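Local coordinates for protein lytic polysaccharide monooxygenase (Neurospora crassa, PDB 4QI8) that probably cleaves cellulose oxidatively, using a copper centre, an external electron donor and dioxygen to break its glycosidic bonds, at residues W17-R21 with A50-L54. Numbering follows the deposited sequence.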
loop_
_atom_site.group_PDB
_atom_site.type_symbol
_atom_site.label_atom_id
_atom_site.label_comp_id
_atom_site.label_asym_id
_atom_site.label_seq_id
_atom_site.Cartn_x
_atom_site.Cartn_y
_atom_site.Cartn_z
ATOM N N TRP A 17 4.298 8.832 11.986
ATOM C CA TRP A 17 2.869 9.158 11.957
ATOM C C TRP A 17 2.602 10.652 11.777
ATOM O O TRP A 17 1.511 11.139 12.081
ATOM C CB TRP A 17 2.152 8.609 13.191
ATOM C CG TRP A 17 2.536 7.197 13.521
ATOM C CD1 TRP A 17 3.162 6.779 14.649
ATOM C CD2 TRP A 17 2.331 6.018 12.717
ATOM N NE1 TRP A 17 3.350 5.426 14.615
ATOM C CE2 TRP A 17 2.854 4.931 13.439
ATOM C CE3 TRP A 17 1.743 5.774 11.470
ATOM C CZ2 TRP A 17 2.821 3.621 12.955
ATOM C CZ3 TRP A 17 1.703 4.462 10.995
ATOM C CH2 TRP A 17 2.239 3.408 11.735
ATOM N N GLN A 18 3.560 11.372 11.207
ATOM C CA GLN A 18 3.343 12.787 10.924
ATOM C C GLN A 18 2.456 12.956 9.698
ATOM O O GLN A 18 1.448 13.652 9.755
ATOM C CB GLN A 18 4.658 13.532 10.724
ATOM C CG GLN A 18 4.437 15.004 10.430
ATOM C CD GLN A 18 5.718 15.760 10.254
ATOM O OE1 GLN A 18 6.790 15.168 10.148
ATOM N NE2 GLN A 18 5.621 17.080 10.228
ATOM N N TYR A 19 2.832 12.311 8.596
ATOM C CA TYR A 19 2.065 12.348 7.350
ATOM C C TYR A 19 1.327 11.037 7.098
ATOM O O TYR A 19 0.645 10.900 6.095
ATOM C CB TYR A 19 3.004 12.637 6.177
ATOM C CG TYR A 19 3.687 13.970 6.280
ATOM C CD1 TYR A 19 3.000 15.135 6.027
ATOM C CD2 TYR A 19 5.019 14.073 6.631
ATOM C CE1 TYR A 19 3.611 16.370 6.118
ATOM C CE2 TYR A 19 5.637 15.314 6.724
ATOM C CZ TYR A 19 4.927 16.448 6.465
ATOM O OH TYR A 19 5.557 17.666 6.559
ATOM N N VAL A 20 1.489 10.073 8.001
ATOM C CA VAL A 20 0.867 8.768 7.881
ATOM C C VAL A 20 -0.158 8.620 8.994
ATOM O O VAL A 20 0.149 8.855 10.163
ATOM C CB VAL A 20 1.931 7.654 7.960
ATOM C CG1 VAL A 20 1.279 6.280 7.905
ATOM C CG2 VAL A 20 2.962 7.818 6.844
ATOM N N ARG A 21 -1.390 8.285 8.624
ATOM C CA ARG A 21 -2.439 8.020 9.598
ATOM C C ARG A 21 -1.976 6.931 10.547
ATOM O O ARG A 21 -1.482 5.899 10.104
ATOM C CB ARG A 21 -3.711 7.608 8.865
ATOM C CG ARG A 21 -4.277 8.741 8.031
ATOM C CD ARG A 21 -5.616 8.408 7.404
ATOM N NE ARG A 21 -6.179 9.585 6.752
ATOM C CZ ARG A 21 -7.268 9.590 5.993
ATOM N NH1 ARG A 21 -7.938 8.464 5.756
ATOM N NH2 ARG A 21 -7.689 10.735 5.470
ATOM N N ALA A 50 -3.985 11.919 9.741
ATOM C CA ALA A 50 -2.580 12.200 9.994
ATOM C C ALA A 50 -2.439 13.625 10.501
ATOM O O ALA A 50 -3.312 14.455 10.291
ATOM C CB ALA A 50 -1.770 12.033 8.727
ATOM N N GLN A 51 -1.329 13.906 11.161
ATOM C CA GLN A 51 -1.081 15.242 11.671
ATOM C C GLN A 51 -0.972 16.278 10.558
ATOM O O GLN A 51 -1.373 17.435 10.735
ATOM C CB GLN A 51 0.207 15.266 12.488
ATOM C CG GLN A 51 0.155 14.491 13.786
ATOM C CD GLN A 51 1.484 14.540 14.515
ATOM O OE1 GLN A 51 2.528 14.231 13.940
ATOM N NE2 GLN A 51 1.462 14.966 15.769
ATOM N N SER A 52 -0.387 15.871 9.435
ATOM C CA SER A 52 -0.117 16.773 8.322
ATOM C C SER A 52 -0.258 16.040 6.988
ATOM O O SER A 52 -0.411 14.817 6.959
ATOM C CB SER A 52 1.291 17.373 8.454
ATOM O OG SER A 52 1.468 18.043 9.700
ATOM N N THR A 53 -0.188 16.804 5.905
ATOM C CA THR A 53 -0.318 16.296 4.548
ATOM C C THR A 53 0.905 16.762 3.770
ATOM O O THR A 53 1.249 17.936 3.819
ATOM C CB THR A 53 -1.626 16.829 3.925
ATOM O OG1 THR A 53 -2.741 16.321 4.668
ATOM C CG2 THR A 53 -1.764 16.443 2.465
ATOM N N LEU A 54 1.571 15.840 3.083
ATOM C CA LEU A 54 2.849 16.095 2.427
ATOM C C LEU A 54 2.667 16.512 0.972
ATOM O O LEU A 54 2.063 15.781 0.196
ATOM C CB LEU A 54 3.701 14.834 2.493
ATOM C CG LEU A 54 5.096 14.967 1.884
ATOM C CD1 LEU A 54 5.956 15.946 2.678
ATOM C CD2 LEU A 54 5.768 13.603 1.787
HETATM O O HOH W 1 3.883 18.927 10.153
#
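Gln18 O accepts a hydrogen bond from Ser52 N at 2.9 Å. Gln51 N is also close to Gln18 O, at 3.1 Å. The contact joins two loops of the AA9 beta-sandwich: one follows strand 3-8, the other leads into the edge strand 54-57. Both loops also bond to strand 155-166, where the backbones of Tyr19 and Leu54 both hydrogen-bond to that of Gln162, whose side-chain oxygen receives Ala50 N and Arg21 NE. Ala50 CB points at the backbone of 17-21 and meets Tyr19 C at 3.6 Å. Tyr19 supplies the main side-chain packing. Gln18 CG and Leu54 CB lie over opposite faces of its ring, each displaced toward the rim. The Leu54 CB contact is a CH-pi interaction, 4.0 Å from the ring centroid and 24° off the normal. With CG placed beside the backbone N (chi1 -62°), the ring swings toward 50-54, and CE1 meets Ser52 CB at 3.4 Å. With an alanine in place of Tyr19, Leu54 CB would probably lose its CH-pi partner and a gap would open beside Ser52 CB. Gln18 runs out fully extended, its OE1 bonded to Ala15 N. A water between Gln18 NE2 and Ser52 OG may bridge the loops, but this link is doubtful: it is very short at NE2, and Ser52 has two conformers. The backbones meet once more where Tyr19 CA makes a CH...O contact with Ser52 O at 3.5 Å.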